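Local coordinates for sarcolemmal membrane-associated protein (Homo sapiens, PDB 6AR0) that forms the FHA domain of an adaptor protein that associates with the STRIPAK phosphatase complex, which dephosphorylates STK3 and so inhibits Hippo signalling, at residues R20-Y23 with P27-I30; N54-W59 with I103-D108; F67-T72 with T78-Q83. All coordinates share one frame; numbering follows the deposited sequence.

The three contacts all bridge the two sheets of the FHA beta sandwich. Each takes one segment from the mixed sheet (28-32, 56-61 or 66-71) and packs it on a segment from the antiparallel sheet (20-23, 102-105 or 78-80). Contact 1 closes first along the chain, and contact 3 is nested inside the loop that contact 2 closes. The centres of contacts 2 and 3 lie about 7 Å apart; contact 1 is about 11 Å from contact 2 and about 14 Å from contact 3, on the other side of the chain's centre from contact 3. Ile30 of segment 27-30 packs on Phe105 of contact 2 and Leu69 of contact 3, which joins the first segment pair to the interior the other two share.

Contact 1 (R20-Y23 with P27-I30); sequences RHVY and PIKI
Val22 and Ile28 form the apolar part of this contact, which faces one sheet of the FHA sandwich with the other. Val22 CG1 lies 3.9 Å from Ile28 CG1 and also 3.9 Å from Ile28 CG2, so the methyl sits in the fork of the isoleucine instead of on one branch; the CB at the root of that fork is 4.2 Å from Val22 CG1. The two side chains cross obliquely. Val22 directs CG1 across the gap because this methyl is anti to the backbone N (chi1 -179°), while CG2 is turned beside that N.

A second kind of contact joins side chain to backbone. The carbonyl oxygen Tyr23 O is 3.7 Å from Ile28 CG1 and 4.0 Å from Ile28 CD1, a van der Waals approach of an oxygen to aliphatic carbons.

The backbones themselves are not paired: the nearest CA atoms, those of Val22 and Ile28, are 8.1 Å apart. Each strand bonds within its own sheet instead, Val22 with Ala6 and Ile28 with Val58, while the Val22 side chain also touches Phe8. With three residues between the segments, the unit is a beta arch, in which consecutive strands meet through side chains and enter different sheets.

Only 94 Å² is buried, both sides summed, and every close pair includes an aliphatic carbon. The chemistry implies a modest, partly buried van der Waals contact, apolar between Val22 and Ile28, without the directional restraint of a hydrogen bond or charge pair.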
ATOM      1  N   ARG A  20      -5.581  -1.232  -9.096  1.00  7.75           N
ATOM      2  CA  ARG A  20      -4.838  -0.006  -9.351  1.00  7.66           C
ATOM      3  C   ARG A  20      -3.613  -0.307 -10.201  1.00  7.91           C
ATOM      4  O   ARG A  20      -2.900  -1.283  -9.950  1.00  8.41           O
ATOM      5  CB  ARG A  20      -4.393   0.660  -8.047  1.00  7.87           C
ATOM      6  CG  ARG A  20      -5.495   0.818  -7.020  1.00  8.17           C
ATOM      7  CD  ARG A  20      -6.636   1.694  -7.543  1.00  8.34           C
ATOM      8  NE  ARG A  20      -7.704   1.835  -6.555  1.00  8.63           N
ATOM      9  CZ  ARG A  20      -7.705   2.711  -5.546  1.00  8.16           C
ATOM     10  NH1 ARG A  20      -6.709   3.562  -5.380  1.00  8.75           N
ATOM     11  NH2 ARG A  20      -8.708   2.726  -4.688  1.00  9.24           N
ATOM     12  N   HIS A  21      -3.383   0.531 -11.206  1.00  7.62           N
ATOM     13  CA  HIS A  21      -2.184   0.498 -12.042  1.00  7.88           C
ATOM     14  C   HIS A  21      -1.411   1.769 -11.719  1.00  7.46           C
ATOM     15  O   HIS A  21      -1.682   2.824 -12.284  1.00  8.55           O
ATOM     16  CB  HIS A  21      -2.533   0.419 -13.539  1.00  8.36           C
ATOM     17  CG  HIS A  21      -3.206  -0.858 -13.927  1.00  9.38           C
ATOM     18  ND1 HIS A  21      -3.644  -1.115 -15.210  1.00 10.72           N
ATOM     19  CD2 HIS A  21      -3.516  -1.949 -13.189  1.00 10.22           C
ATOM     20  CE1 HIS A  21      -4.187  -2.321 -15.240  1.00 10.24           C
ATOM     21  NE2 HIS A  21      -4.111  -2.852 -14.031  1.00  9.85           N
ATOM     22  N   VAL A  22      -0.484   1.664 -10.772  1.00  7.33           N
ATOM     23  CA  VAL A  22       0.170   2.826 -10.167  1.00  7.61           C
ATOM     24  C   VAL A  22       1.576   2.941 -10.741  1.00  6.90           C
ATOM     25  O   VAL A  22       2.466   2.165 -10.389  1.00  8.49           O
ATOM     26  CB  VAL A  22       0.219   2.724  -8.635  1.00  7.92           C
ATOM     27  CG1 VAL A  22       0.886   3.960  -8.033  1.00  9.28           C
ATOM     28  CG2 VAL A  22      -1.172   2.531  -8.051  1.00  8.90           C
ATOM     29  N   TYR A  23       1.796   3.931 -11.595  1.00  8.21           N
ATOM     30  CA  TYR A  23       3.120   4.183 -12.134  1.00  8.12           C
ATOM     31  C   TYR A  23       3.971   4.939 -11.120  1.00  8.57           C
ATOM     32  O   TYR A  23       3.488   5.806 -10.386  1.00 10.59           O
ATOM     33  CB  TYR A  23       3.003   4.938 -13.456  1.00  8.84           C
ATOM     34  CG  TYR A  23       2.395   4.064 -14.516  1.00  9.57           C
ATOM     35  CD1 TYR A  23       3.160   3.106 -15.155  1.00 10.82           C
ATOM     36  CD2 TYR A  23       1.047   4.169 -14.854  1.00 10.90           C
ATOM     37  CE1 TYR A  23       2.603   2.278 -16.117  1.00 12.42           C
ATOM     38  CE2 TYR A  23       0.486   3.344 -15.819  1.00 13.68           C
ATOM     39  CZ  TYR A  23       1.268   2.416 -16.447  1.00 11.94           C
ATOM     40  OH  TYR A  23       0.721   1.602 -17.421  1.00 15.11           O
ATOM     41  N   PRO A  27       7.744   8.852  -6.058  1.00  9.43           N
ATOM     42  CA  PRO A  27       7.067   8.169  -4.952  1.00  8.87           C
ATOM     43  C   PRO A  27       5.596   8.535  -4.887  1.00  9.04           C
ATOM     44  O   PRO A  27       5.210   9.692  -5.108  1.00 10.95           O
ATOM     45  CB  PRO A  27       7.834   8.659  -3.719  1.00 10.52           C
ATOM     46  CG  PRO A  27       9.196   9.003  -4.245  1.00 11.00           C
ATOM     47  CD  PRO A  27       8.929   9.596  -5.593  1.00 11.72           C
ATOM     48  N   ILE A  28       4.776   7.545  -4.548  1.00  8.58           N
ATOM     49  CA  ILE A  28       3.330   7.702  -4.478  1.00  8.98           C
ATOM     50  C   ILE A  28       2.868   7.534  -3.036  1.00  7.72           C
ATOM     51  O   ILE A  28       3.229   6.561  -2.362  1.00  8.42           O
ATOM     52  CB  ILE A  28       2.638   6.697  -5.418  1.00  9.70           C
ATOM     53  CG1 ILE A  28       2.997   6.997  -6.887  1.00 12.75           C
ATOM     54  CG2 ILE A  28       1.122   6.710  -5.223  1.00 13.29           C
ATOM     55  CD1 ILE A  28       2.564   8.367  -7.397  1.00 21.03           C
ATOM     56  N   LYS A  29       2.054   8.482  -2.578  1.00  9.11           N
ATOM     57  CA  LYS A  29       1.456   8.402  -1.259  1.00  9.07           C
ATOM     58  C   LYS A  29       0.357   7.345  -1.237  1.00 10.42           C
ATOM     59  O   LYS A  29      -0.441   7.217  -2.177  1.00 11.68           O
ATOM     60  CB  LYS A  29       0.860   9.752  -0.873  1.00 11.92           C
ATOM     61  CG  LYS A  29       0.519   9.836   0.609  1.00 15.45           C
ATOM     62  CD  LYS A  29       0.330  11.266   1.076  1.00 20.69           C
ATOM     63  CE  LYS A  29      -1.080  11.716   0.812  1.00 25.34           C
ATOM     64  NZ  LYS A  29      -1.292  13.097   1.323  1.00 22.73           N
ATOM     65  N   ILE A  30       0.347   6.568  -0.166  1.00  8.54           N
ATOM     66  CA  ILE A  30      -0.755   5.681   0.185  1.00  7.95           C
ATOM     67  C   ILE A  30      -1.512   6.336   1.324  1.00  8.02           C
ATOM     68  O   ILE A  30      -0.902   6.759   2.313  1.00  8.83           O
ATOM     69  CB  ILE A  30      -0.215   4.313   0.619  1.00  8.14           C
ATOM     70  CG1 ILE A  30       0.506   3.648  -0.562  1.00  9.66           C
ATOM     71  CG2 ILE A  30      -1.337   3.432   1.148  1.00  9.22           C
ATOM     72  CD1 ILE A  30       1.653   2.768  -0.180  1.00 10.08           C
TER

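Contact 2 (N54-W59 with I103-D108); sequences NHALVW and IQFGVD
His55 is the histidine of the Ser-X-X-His signature of FHA domains, and its ring rests on Phe105 and Gly106 of the facing sheet. The aromatic pair is offset edge-to-face: the edge of Phe105 is turned toward the face of His55, with centroids 5.8 Å apart and planes at 77°. The same imidazole face receives Phe105 CB as a CH-pi donor, 4.2 Å from the ring centroid and 27° off its normal. His55 CD2 comes within 4.0 Å of Phe105 CD1, and His55 CE1 lies 3.7 Å from Gly106 N. With chi1 at -167°, His55 CG lies anti to the backbone N, which carries the ring toward Phe105 and Gly106.

A classic beta bulge is consistent with two successive residues serving this interface: His55 and Ala56 both stand opposite Ile30 of the adjacent strand, and both point toward 103-108. Ala56 CB meets the Phe105 ring at CE1, 4.3 Å away, inside the beta sandwich. The imidazole nitrogens are both engaged, ND1 with Ser52 N and NE2 with Gly77 O, so the ring links two loops that in FHA domains flank the phosphothreonine site. Replacing His55 with an alanine would remove the imidazole and is likely to leave Ser52 N and Gly77 O without these partners and open a gap beside Phe105 CB.

The strand ends at Phe105, and Gly106 follows with a positive phi that favours glycine. Its carbonyl oxygen Gly106 O accepts a nearly straight hydrogen bond of 2.8 Å from Gln104 NE2, which lies in the carbonyl plane.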
ATOM      1  N   ASN A  54      -1.918  10.289   5.576  1.00 11.43           N
ATOM      2  CA  ASN A  54      -0.558  10.071   5.095  1.00 11.40           C
ATOM      3  C   ASN A  54      -0.090   8.758   5.711  1.00 10.74           C
ATOM      4  O   ASN A  54       0.568   8.726   6.746  1.00 11.90           O
ATOM      5  CB  ASN A  54       0.341  11.226   5.487  1.00 13.50           C
ATOM      6  CG  ASN A  54      -0.221  12.562   5.060  1.00 20.46           C
ATOM      7  OD1 ASN A  54      -0.538  12.766   3.895  1.00 23.47           O
ATOM      8  ND2 ASN A  54      -0.369  13.474   6.012  1.00 27.41           N
ATOM      9  N   HIS A  55      -0.478   7.656   5.079  1.00  9.46           N
ATOM     10  CA  HIS A  55      -0.331   6.344   5.691  1.00  8.51           C
ATOM     11  C   HIS A  55       1.023   5.707   5.384  1.00  8.10           C
ATOM     12  O   HIS A  55       1.716   5.225   6.286  1.00  8.42           O
ATOM     13  CB  HIS A  55      -1.481   5.454   5.210  1.00  8.56           C
ATOM     14  CG  HIS A  55      -1.628   4.200   5.992  1.00  8.01           C
ATOM     15  ND1 HIS A  55      -2.639   4.010   6.906  1.00  9.05           N
ATOM     16  CD2 HIS A  55      -0.858   3.091   6.030  1.00  8.54           C
ATOM     17  CE1 HIS A  55      -2.492   2.823   7.460  1.00  8.93           C
ATOM     18  NE2 HIS A  55      -1.420   2.247   6.947  1.00  9.49           N
ATOM     19  N   ALA A  56       1.399   5.701   4.112  1.00  7.84           N
ATOM     20  CA  ALA A  56       2.633   5.062   3.683  1.00  7.66           C
ATOM     21  C   ALA A  56       3.073   5.717   2.380  1.00  7.67           C
ATOM     22  O   ALA A  56       2.400   6.598   1.834  1.00  8.16           O
ATOM     23  CB  ALA A  56       2.453   3.542   3.562  1.00  8.38           C
ATOM     24  N   LEU A  57       4.238   5.293   1.906  1.00  8.02           N
ATOM     25  CA  LEU A  57       4.844   5.795   0.688  1.00  7.75           C
ATOM     26  C   LEU A  57       5.445   4.611  -0.047  1.00  7.20           C
ATOM     27  O   LEU A  57       6.084   3.765   0.575  1.00  7.71           O
ATOM     28  CB  LEU A  57       5.939   6.781   1.083  1.00  9.61           C
ATOM     29  CG  LEU A  57       6.520   7.703   0.016  1.00 11.47           C
ATOM     30  CD1 LEU A  57       5.464   8.637  -0.549  1.00 12.12           C
ATOM     31  CD2 LEU A  57       7.672   8.490   0.603  1.00 14.09           C
ATOM     32  N   VAL A  58       5.230   4.538  -1.364  1.00  7.27           N
ATOM     33  CA  VAL A  58       5.773   3.465  -2.191  1.00  6.91           C
ATOM     34  C   VAL A  58       6.555   4.075  -3.346  1.00  6.95           C
ATOM     35  O   VAL A  58       6.139   5.079  -3.929  1.00  7.90           O
ATOM     36  CB  VAL A  58       4.655   2.502  -2.680  1.00  7.36           C
ATOM     37  CG1 VAL A  58       3.608   3.207  -3.549  1.00  8.78           C
ATOM     38  CG2 VAL A  58       5.237   1.311  -3.401  1.00  8.61           C
ATOM     39  N   TRP A  59       7.695   3.469  -3.685  1.00  7.05           N
ATOM     40  CA  TRP A  59       8.508   4.030  -4.753  1.00  6.95           C
ATOM     41  C   TRP A  59       9.382   2.966  -5.387  1.00  6.42           C
ATOM     42  O   TRP A  59       9.583   1.873  -4.855  1.00  7.33           O
ATOM     43  CB  TRP A  59       9.363   5.204  -4.274  1.00  8.34           C
ATOM     44  CG  TRP A  59      10.508   4.883  -3.330  1.00  7.62           C
ATOM     45  CD1 TRP A  59      11.815   4.694  -3.659  1.00  8.18           C
ATOM     46  CD2 TRP A  59      10.432   4.786  -1.903  1.00  7.73           C
ATOM     47  NE1 TRP A  59      12.554   4.487  -2.527  1.00  8.57           N
ATOM     48  CE2 TRP A  59      11.731   4.545  -1.433  1.00  7.68           C
ATOM     49  CE3 TRP A  59       9.390   4.901  -0.978  1.00  8.63           C
ATOM     50  CZ2 TRP A  59      12.024   4.432  -0.079  1.00  8.78           C
ATOM     51  CZ3 TRP A  59       9.678   4.780   0.365  1.00  9.12           C
ATOM     52  CH2 TRP A  59      10.984   4.547   0.802  1.00 10.04           C
ATOM     53  N   ILE A 103       0.409  -6.880   0.713  1.00  7.09           N
ATOM     54  CA  ILE A 103       0.611  -5.620   1.417  1.00  7.48           C
ATOM     55  C   ILE A 103      -0.701  -5.220   2.069  1.00  7.85           C
ATOM     56  O   ILE A 103      -1.750  -5.249   1.421  1.00  9.70           O
ATOM     57  CB  ILE A 103       1.019  -4.543   0.389  1.00 12.10           C
ATOM     58  CG1 ILE A 103       2.228  -4.987  -0.432  1.00 12.34           C
ATOM     59  CG2 ILE A 103       1.222  -3.198   1.039  1.00 11.50           C
ATOM     60  CD1 ILE A 103       3.387  -5.230   0.415  1.00 11.97           C
ATOM     61  N   GLN A 104      -0.648  -4.807   3.331  1.00  8.11           N
ATOM     62  CA  GLN A 104      -1.844  -4.459   4.086  1.00  7.49           C
ATOM     63  C   GLN A 104      -1.687  -3.078   4.704  1.00  7.64           C
ATOM     64  O   GLN A 104      -0.639  -2.755   5.263  1.00  8.30           O
ATOM     65  CB  GLN A 104      -2.108  -5.506   5.171  1.00  8.15           C
ATOM     66  CG  GLN A 104      -3.285  -5.187   6.064  1.00  9.38           C
ATOM     67  CD  GLN A 104      -3.555  -6.290   7.055  1.00 10.57           C
ATOM     68  OE1 GLN A 104      -3.521  -7.472   6.694  1.00 13.06           O
ATOM     69  NE2 GLN A 104      -3.833  -5.933   8.304  1.00 11.53           N
ATOM     70  N   PHE A 105      -2.737  -2.271   4.606  1.00  8.07           N
ATOM     71  CA  PHE A 105      -2.792  -0.952   5.229  1.00  8.01           C
ATOM     72  C   PHE A 105      -3.946  -0.953   6.218  1.00  8.59           C
ATOM     73  O   PHE A 105      -5.103  -1.171   5.840  1.00  8.90           O
ATOM     74  CB  PHE A 105      -2.987   0.151   4.194  1.00  8.64           C
ATOM     75  CG  PHE A 105      -2.019   0.075   3.055  1.00  7.93           C
ATOM     76  CD1 PHE A 105      -0.660   0.225   3.267  1.00  9.22           C
ATOM     77  CD2 PHE A 105      -2.447  -0.200   1.766  1.00  9.92           C
ATOM     78  CE1 PHE A 105       0.241   0.140   2.217  1.00  9.84           C
ATOM     79  CE2 PHE A 105      -1.546  -0.291   0.716  1.00 10.70           C
ATOM     80  CZ  PHE A 105      -0.214  -0.129   0.940  1.00 10.27           C
ATOM     81  N   GLY A 106      -3.626  -0.690   7.480  1.00 12.15           N
ATOM     82  CA  GLY A 106      -4.596  -0.773   8.552  1.00 11.98           C
ATOM     83  C   GLY A 106      -4.796  -2.204   9.015  1.00 11.89           C
ATOM     84  O   GLY A 106      -4.135  -3.146   8.566  1.00 12.01           O
ATOM     85  N   VAL A 107      -5.735  -2.354   9.953  1.00 11.80           N
ATOM     86  CA  VAL A 107      -6.224  -3.648  10.418  1.00 11.85           C
ATOM     87  C   VAL A 107      -7.742  -3.542  10.508  1.00 11.57           C
ATOM     88  O   VAL A 107      -8.303  -2.446  10.580  1.00 12.57           O
ATOM     89  CB  VAL A 107      -5.632  -4.025  11.801  1.00 12.31           C
ATOM     90  CG1 VAL A 107      -4.099  -4.165  11.725  1.00 13.34           C
ATOM     91  CG2 VAL A 107      -6.051  -3.007  12.877  1.00 14.04           C
ATOM     92  N   ASP A 108      -8.422  -4.687  10.518  1.00 11.68           N
ATOM     93  CA  ASP A 108      -9.856  -4.664  10.780  1.00 11.54           C
ATOM     94  C   ASP A 108     -10.096  -4.112  12.179  1.00 12.29           C
ATOM     95  O   ASP A 108      -9.375  -4.436  13.125  1.00 13.50           O
ATOM     96  CB  ASP A 108     -10.436  -6.076  10.702  1.00 13.10           C
ATOM     97  CG  ASP A 108     -10.546  -6.615   9.288  1.00 15.41           C
ATOM     98  OD1 ASP A 108     -10.143  -5.938   8.326  1.00 14.02           O
ATOM     99  OD2 ASP A 108     -11.054  -7.751   9.147  1.00 21.53           O
TER

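Contact 3 (F67-T72 with T78-Q83); sequences FYLQDT and TFINSQ
Leu69 and Asp71 of strand 67-71 face Ile80 and Thr78 of strand 78-80; the axes of the two short strand segments approach to 7.9 Å, the N-to-C directions being 149° apart. The strands belong to the two different sheets of the FHA beta sandwich, so side chains make the junction. Beyond it, a type I' turn from Ile80 to Gln83 closes a hairpin, with Ile80 N bonded to Gln83 O at 3.0 Å.

On the apolar side, Leu69 CD2 meets Thr78 CG2 tip to tip at 3.7 Å, and Ile80 CG1 lies 4.0 Å from Leu69 CD2, the leucine and isoleucine side chains running alongside one another in opposite senses. Thr78 divides its branches between two partners: at chi1 -60°, CG2 is anti to the backbone N and goes to Leu69, while OG1 turns beside that N and goes to Asp71.

The polar side is the hydrogen bond from Thr78 OG1 to Asp71 OD2, 2.8 Å long. It meets the oxygen from above, 42° out of the carboxylate plane. Ser74 OG also bonds OD2, and this gathering of donors round a buried carboxylate would be expected to favour its ionised form. Thr78 N is badly angled for a direct bond to OD2. Instead a water bridges the two, lying 2.9 Å from Thr78 N, whose hydrogen it accepts, and 2.8 Å from Asp71 OD2.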
ATOM      1  N   PHE A  67      12.235  -1.808  -5.257  1.00  8.60           N
ATOM      2  CA  PHE A  67      11.003  -1.148  -4.871  1.00  7.36           C
ATOM      3  C   PHE A  67      10.915  -1.140  -3.352  1.00  6.74           C
ATOM      4  O   PHE A  67      11.313  -2.111  -2.683  1.00  7.57           O
ATOM      5  CB  PHE A  67       9.798  -1.918  -5.420  1.00  7.26           C
ATOM      6  CG  PHE A  67       9.679  -1.912  -6.917  1.00  8.91           C
ATOM      7  CD1 PHE A  67       8.782  -1.075  -7.552  1.00  9.34           C
ATOM      8  CD2 PHE A  67      10.437  -2.771  -7.689  1.00 10.22           C
ATOM      9  CE1 PHE A  67       8.662  -1.090  -8.939  1.00 12.47           C
ATOM     10  CE2 PHE A  67      10.322  -2.782  -9.071  1.00 11.81           C
ATOM     11  CZ  PHE A  67       9.427  -1.958  -9.680  1.00 13.80           C
ATOM     12  N   TYR A  68      10.316  -0.078  -2.807  1.00  6.50           N
ATOM     13  CA  TYR A  68      10.236   0.085  -1.369  1.00  6.38           C
ATOM     14  C   TYR A  68       8.868   0.569  -0.927  1.00  6.55           C
ATOM     15  O   TYR A  68       8.166   1.284  -1.646  1.00  7.06           O
ATOM     16  CB  TYR A  68      11.242   1.115  -0.864  1.00  7.77           C
ATOM     17  CG  TYR A  68      12.660   0.669  -1.038  1.00  8.31           C
ATOM     18  CD1 TYR A  68      13.281  -0.100  -0.061  1.00 10.17           C
ATOM     19  CD2 TYR A  68      13.370   0.987  -2.170  1.00  9.28           C
ATOM     20  CE1 TYR A  68      14.578  -0.520  -0.194  1.00 14.19           C
ATOM     21  CE2 TYR A  68      14.691   0.571  -2.323  1.00 12.79           C
ATOM     22  CZ  TYR A  68      15.277  -0.187  -1.324  1.00 12.88           C
ATOM     23  OH  TYR A  68      16.577  -0.614  -1.431  1.00 19.11           O
ATOM     24  N   LEU A  69       8.540   0.213   0.307  1.00  6.81           N
ATOM     25  CA  LEU A  69       7.375   0.685   1.031  1.00  6.86           C
ATOM     26  C   LEU A  69       7.826   1.209   2.387  1.00  7.01           C
ATOM     27  O   LEU A  69       8.672   0.596   3.048  1.00  8.75           O
ATOM     28  CB  LEU A  69       6.400  -0.484   1.215  1.00  7.50           C
ATOM     29  CG  LEU A  69       5.074  -0.232   1.923  1.00  7.26           C
ATOM     30  CD1 LEU A  69       4.233   0.777   1.163  1.00  8.79           C
ATOM     31  CD2 LEU A  69       4.310  -1.541   2.089  1.00  8.41           C
ATOM     32  N   GLN A  70       7.279   2.351   2.801  1.00  7.32           N
ATOM     33  CA  GLN A  70       7.612   2.945   4.086  1.00  7.74           C
ATOM     34  C   GLN A  70       6.338   3.399   4.778  1.00  7.60           C
ATOM     35  O   GLN A  70       5.516   4.101   4.177  1.00  8.50           O
ATOM     36  CB  GLN A  70       8.539   4.144   3.882  1.00  8.90           C
ATOM     37  CG  GLN A  70       8.967   4.798   5.163  1.00 10.28           C
ATOM     38  CD  GLN A  70       9.975   5.880   4.912  1.00 13.52           C
ATOM     39  OE1 GLN A  70       9.910   6.582   3.899  1.00 15.57           O
ATOM     40  NE2 GLN A  70      10.925   6.020   5.818  1.00 14.43           N
ATOM     41  N   ASP A  71       6.190   3.039   6.048  1.00  7.82           N
ATOM     42  CA  ASP A  71       5.079   3.538   6.847  1.00  7.90           C
ATOM     43  C   ASP A  71       5.426   4.942   7.330  1.00  9.45           C
ATOM     44  O   ASP A  71       6.503   5.159   7.897  1.00 10.03           O
ATOM     45  CB  ASP A  71       4.833   2.611   8.038  1.00  9.23           C
ATOM     46  CG  ASP A  71       3.635   3.022   8.853  1.00  9.22           C
ATOM     47  OD1 ASP A  71       3.656   4.145   9.402  1.00 10.21           O
ATOM     48  OD2 ASP A  71       2.673   2.219   8.896  1.00  9.28           O
ATOM     49  N   THR A  72       4.540   5.901   7.070  1.00  9.26           N
ATOM     50  CA  THR A  72       4.771   7.302   7.443  1.00 11.09           C
ATOM     51  C   THR A  72       3.922   7.701   8.653  1.00 10.19           C
ATOM     52  O   THR A  72       3.114   8.624   8.612  1.00 12.45           O
ATOM     53  CB  THR A  72       4.514   8.213   6.242  1.00 10.40           C
ATOM     54  OG1 THR A  72       3.163   8.060   5.792  1.00 10.29           O
ATOM     55  CG2 THR A  72       5.443   7.894   5.102  1.00 11.59           C
ATOM     56  N   THR A  78       1.104  -0.743   8.735  1.00  8.74           N
ATOM     57  CA  THR A  78       1.376  -1.195   7.381  1.00  8.01           C
ATOM     58  C   THR A  78       2.117  -2.513   7.501  1.00  7.98           C
ATOM     59  O   THR A  78       2.966  -2.662   8.386  1.00  9.19           O
ATOM     60  CB  THR A  78       2.269  -0.170   6.650  1.00  8.17           C
ATOM     61  OG1 THR A  78       1.603   1.092   6.606  1.00  9.41           O
ATOM     62  CG2 THR A  78       2.578  -0.595   5.227  1.00  9.53           C
ATOM     63  N   PHE A  79       1.802  -3.469   6.617  1.00  8.08           N
ATOM     64  CA  PHE A  79       2.346  -4.818   6.732  1.00  8.19           C
ATOM     65  C   PHE A  79       2.821  -5.320   5.372  1.00  7.96           C
ATOM     66  O   PHE A  79       2.163  -5.075   4.357  1.00  8.33           O
ATOM     67  CB  PHE A  79       1.302  -5.815   7.289  1.00  9.27           C
ATOM     68  CG  PHE A  79       0.629  -5.362   8.563  1.00  9.57           C
ATOM     69  CD1 PHE A  79       0.983  -5.907   9.784  1.00 10.51           C
ATOM     70  CD2 PHE A  79      -0.359  -4.385   8.539  1.00  9.22           C
ATOM     71  CE1 PHE A  79       0.366  -5.479  10.948  1.00 11.93           C
ATOM     72  CE2 PHE A  79      -0.960  -3.953   9.694  1.00 10.66           C
ATOM     73  CZ  PHE A  79      -0.600  -4.505  10.902  1.00 10.67           C
ATOM     74  N   ILE A  80       3.967  -6.006   5.365  1.00  7.78           N
ATOM     75  CA  ILE A  80       4.446  -6.775   4.217  1.00  7.56           C
ATOM     76  C   ILE A  80       4.410  -8.239   4.620  1.00  7.99           C
ATOM     77  O   ILE A  80       5.089  -8.634   5.575  1.00  8.24           O
ATOM     78  CB  ILE A  80       5.871  -6.375   3.801  1.00  7.57           C
ATOM     79  CG1 ILE A  80       5.950  -4.900   3.386  1.00  8.47           C
ATOM     80  CG2 ILE A  80       6.379  -7.285   2.678  1.00  8.39           C
ATOM     81  CD1 ILE A  80       7.379  -4.381   3.279  1.00  8.91           C
ATOM     82  N   ASN A  81       3.599  -9.038   3.930  1.00  7.77           N
ATOM     83  CA  ASN A  81       3.463 -10.461   4.239  1.00  8.81           C
ATOM     84  C   ASN A  81       3.239 -10.674   5.732  1.00  9.54           C
ATOM     85  O   ASN A  81       3.870 -11.511   6.382  1.00 10.93           O
ATOM     86  CB  ASN A  81       4.658 -11.236   3.707  1.00 10.22           C
ATOM     87  CG  ASN A  81       4.829 -11.031   2.216  1.00  9.06           C
ATOM     88  OD1 ASN A  81       3.843 -10.909   1.498  1.00 11.38           O
ATOM     89  ND2 ASN A  81       6.060 -11.003   1.740  1.00 10.48           N
ATOM     90  N   SER A  82       2.326  -9.870   6.268  1.00  9.79           N
ATOM     91  CA  SER A  82       1.832  -9.949   7.650  1.00 10.86           C
ATOM     92  C   SER A  82       2.797  -9.402   8.695  1.00  9.95           C
ATOM     93  O   SER A  82       2.516  -9.540   9.887  1.00 11.69           O
ATOM     94  CB  SER A  82       1.425 -11.367   8.073  1.00 14.32           C
ATOM     95  OG  SER A  82       0.587 -11.990   7.114  1.00 18.72           O
ATOM     96  N   GLN A  83       3.902  -8.780   8.297  1.00  9.42           N
ATOM     97  CA  GLN A  83       4.884  -8.239   9.235  1.00  9.69           C
ATOM     98  C   GLN A  83       4.739  -6.725   9.281  1.00  9.53           C
ATOM     99  O   GLN A  83       4.846  -6.054   8.252  1.00  9.80           O
ATOM    100  CB  GLN A  83       6.302  -8.607   8.796  1.00 11.69           C
ATOM    101  CG  GLN A  83       6.494 -10.093   8.614  1.00 13.58           C
ATOM    102  CD  GLN A  83       6.117 -10.863   9.839  1.00 16.15           C
ATOM    103  OE1 GLN A  83       6.393 -10.443  10.966  1.00 17.06           O
ATOM    104  NE2 GLN A  83       5.456 -11.993   9.635  1.00 18.88           N
TER
HETATM  105  O   HOH W   1       3.341  -0.055  10.445  1.00 10.14           O